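Local coordinates for protein InvG (Salmonella enterica subsp. enterica serovar Typhimurium, PDB 4G08), which forms a ring-shaped multimer with an apparent central pore in the outer membrane, the secretin of the SPI-1 type III secretion system that injects effector proteins into host cells, at residues D28-Q33 with A60-L65. Residues are numbered along the deposited sequence; the frame is centred on the assembly and turned at random.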
loop_
_atom_site.group_PDB
_atom_site.type_symbol
_atom_site.label_atom_id
_atom_site.label_comp_id
_atom_site.label_asym_id
_atom_site.label_seq_id
_atom_site.Cartn_x
_atom_site.Cartn_y
_atom_site.Cartn_z
ATOM N N ASP A 28 -2.970 11.194 -12.731
ATOM C CA ASP A 28 -3.254 10.825 -14.112
ATOM C C ASP A 28 -2.106 11.235 -15.017
ATOM O O ASP A 28 -1.696 10.476 -15.894
ATOM C CB ASP A 28 -4.547 11.466 -14.603
ATOM C CG ASP A 28 -5.774 10.708 -14.152
ATOM O OD1 ASP A 28 -5.624 9.585 -13.627
ATOM O OD2 ASP A 28 -6.889 11.257 -14.271
ATOM N N ALA A 29 -1.553 12.414 -14.766
ATOM C CA ALA A 29 -0.427 12.902 -15.550
ATOM C C ALA A 29 0.794 12.011 -15.364
ATOM O O ALA A 29 1.467 11.653 -16.330
ATOM C CB ALA A 29 -0.100 14.331 -15.166
ATOM N N MET A 30 1.045 11.605 -14.128
ATOM C CA MET A 30 2.154 10.705 -13.847
ATOM C C MET A 30 1.998 9.368 -14.574
ATOM O O MET A 30 2.981 8.755 -14.991
ATOM C CB MET A 30 2.275 10.458 -12.350
ATOM C CG MET A 30 3.070 9.202 -12.064
ATOM S SD MET A 30 3.123 8.736 -10.331
ATOM C CE MET A 30 3.887 10.215 -9.692
ATOM N N ALA A 31 0.756 8.941 -14.756
ATOM C CA ALA A 31 0.469 7.600 -15.246
ATOM C C ALA A 31 0.653 7.494 -16.751
ATOM O O ALA A 31 0.525 6.416 -17.320
ATOM C CB ALA A 31 -0.943 7.205 -14.871
ATOM N N LEU A 32 0.761 8.640 -17.415
ATOM C CA LEU A 32 0.888 8.655 -18.866
ATOM C C LEU A 32 2.022 7.770 -19.318
ATOM O O LEU A 32 2.019 7.258 -20.439
ATOM C CB LEU A 32 1.147 10.070 -19.341
ATOM C CG LEU A 32 -0.129 10.863 -19.152
ATOM C CD1 LEU A 32 -0.037 12.230 -19.785
ATOM C CD2 LEU A 32 -1.240 10.062 -19.785
ATOM N N GLN A 33 3.104 7.825 -18.556
ATOM C CA GLN A 33 4.321 7.146 -18.931
ATOM C C GLN A 33 4.405 5.825 -18.187
ATOM O O GLN A 33 5.487 5.270 -18.012
ATOM C CB GLN A 33 5.531 8.023 -18.611
ATOM C CG GLN A 33 5.431 9.432 -19.183
ATOM C CD GLN A 33 6.767 10.151 -19.221
ATOM O OE1 GLN A 33 7.602 9.988 -18.326
ATOM N NE2 GLN A 33 6.974 10.961 -20.252
ATOM N N ALA A 60 9.997 7.037 -6.801
ATOM C CA ALA A 60 10.640 7.935 -5.856
ATOM C C ALA A 60 9.758 9.139 -5.560
ATOM O O ALA A 60 9.686 9.604 -4.423
ATOM C CB ALA A 60 11.975 8.388 -6.396
ATOM N N LEU A 61 9.104 9.654 -6.593
ATOM C CA LEU A 61 8.201 10.783 -6.431
ATOM C C LEU A 61 7.018 10.421 -5.552
ATOM O O LEU A 61 6.594 11.206 -4.706
ATOM C CB LEU A 61 7.695 11.249 -7.786
ATOM C CG LEU A 61 6.903 12.545 -7.702
ATOM C CD1 LEU A 61 7.717 13.608 -6.994
ATOM C CD2 LEU A 61 6.504 13.006 -9.087
ATOM N N LEU A 62 6.454 9.247 -5.790
ATOM C CA LEU A 62 5.349 8.772 -4.983
ATOM C C LEU A 62 5.724 8.701 -3.518
ATOM O O LEU A 62 4.911 9.012 -2.648
ATOM C CB LEU A 62 4.913 7.399 -5.457
ATOM C CG LEU A 62 3.874 7.438 -6.563
ATOM C CD1 LEU A 62 3.744 6.062 -7.167
ATOM C CD2 LEU A 62 2.540 7.891 -6.010
ATOM N N GLU A 63 6.921 8.204 -3.233
ATOM C CA GLU A 63 7.354 8.105 -1.853
ATOM C C GLU A 63 7.491 9.481 -1.231
ATOM O O GLU A 63 7.060 9.703 -0.107
ATOM C CB GLU A 63 8.672 7.353 -1.748
ATOM C CG GLU A 63 8.565 5.903 -2.167
ATOM C CD GLU A 63 8.659 4.945 -0.995
ATOM O OE1 GLU A 63 8.401 3.738 -1.196
ATOM O OE2 GLU A 63 9.040 5.383 0.115
ATOM N N LYS A 64 8.074 10.417 -1.968
ATOM C CA LYS A 64 8.279 11.746 -1.425
ATOM C C LYS A 64 6.957 12.479 -1.223
ATOM O O LYS A 64 6.722 13.081 -0.172
ATOM C CB LYS A 64 9.176 12.554 -2.344
ATOM C CG LYS A 64 9.708 13.796 -1.672
ATOM C CD LYS A 64 10.773 14.455 -2.512
ATOM C CE LYS A 64 10.154 15.558 -3.338
ATOM N NZ LYS A 64 11.185 16.450 -3.922
ATOM N N LEU A 65 6.088 12.428 -2.222
ATOM C CA LEU A 65 4.804 13.108 -2.113
ATOM C C LEU A 65 3.942 12.488 -1.026
ATOM O O LEU A 65 3.107 13.163 -0.428
ATOM C CB LEU A 65 4.051 13.084 -3.440
ATOM C CG LEU A 65 4.691 13.917 -4.543
ATOM C CD1 LEU A 65 3.868 13.858 -5.815
ATOM C CD2 LEU A 65 4.892 15.354 -4.094
#
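Met30 lays the thioether end of its side chain over the neighbouring leucines Leu61 and Leu62, and this single methionine makes every close contact that the 28-33 segment has with 60-65. Its terminal methyl CE lies 3.9 Å from CD2 of Leu61, while the sulfur is turned to the next leucine, SD standing 4.1 Å from CG of Leu62. CE is also 4.2 Å from Leu62 CG, so that sulfur and methyl alike come up to the branch point of Leu62. With CG anti to the backbone N (chi1 160°) and chi2 extended as well, the methionine runs straight out from its helix; the bend comes at chi3, -60°, and swings CE aside to the CD2 methyl of Leu61. Met30 and Leu61 pass alongside one another in opposite senses, whereas the methionine meets Leu62 at a slant. The helices themselves stay well apart, the CA atoms of Met30 and Leu61 being 9.6 Å from each other; the methionine covers somewhat less than half of that gap, and the leucine side chains reach back across the remainder. No hydrogen bond crosses between the two segments, and the 127 Å² they bury together comes from sulfur and hydrocarbon groups. Helices 23-30 and 58-69 are the two longer helices of the N0 domain, a small alpha/beta module in the periplasmic part of the secretin, and Met30 links the first to the second. Phe55, from a loop, touches both Met30 and Leu61, and Phe26 and Phe27 of helix 23-30 extend the apolar interface by packing on Leu61 and Leu62 respectively. Leu62 in addition reaches Trp73 of strand 71-75, tying this interhelical layer to the mixed sheet.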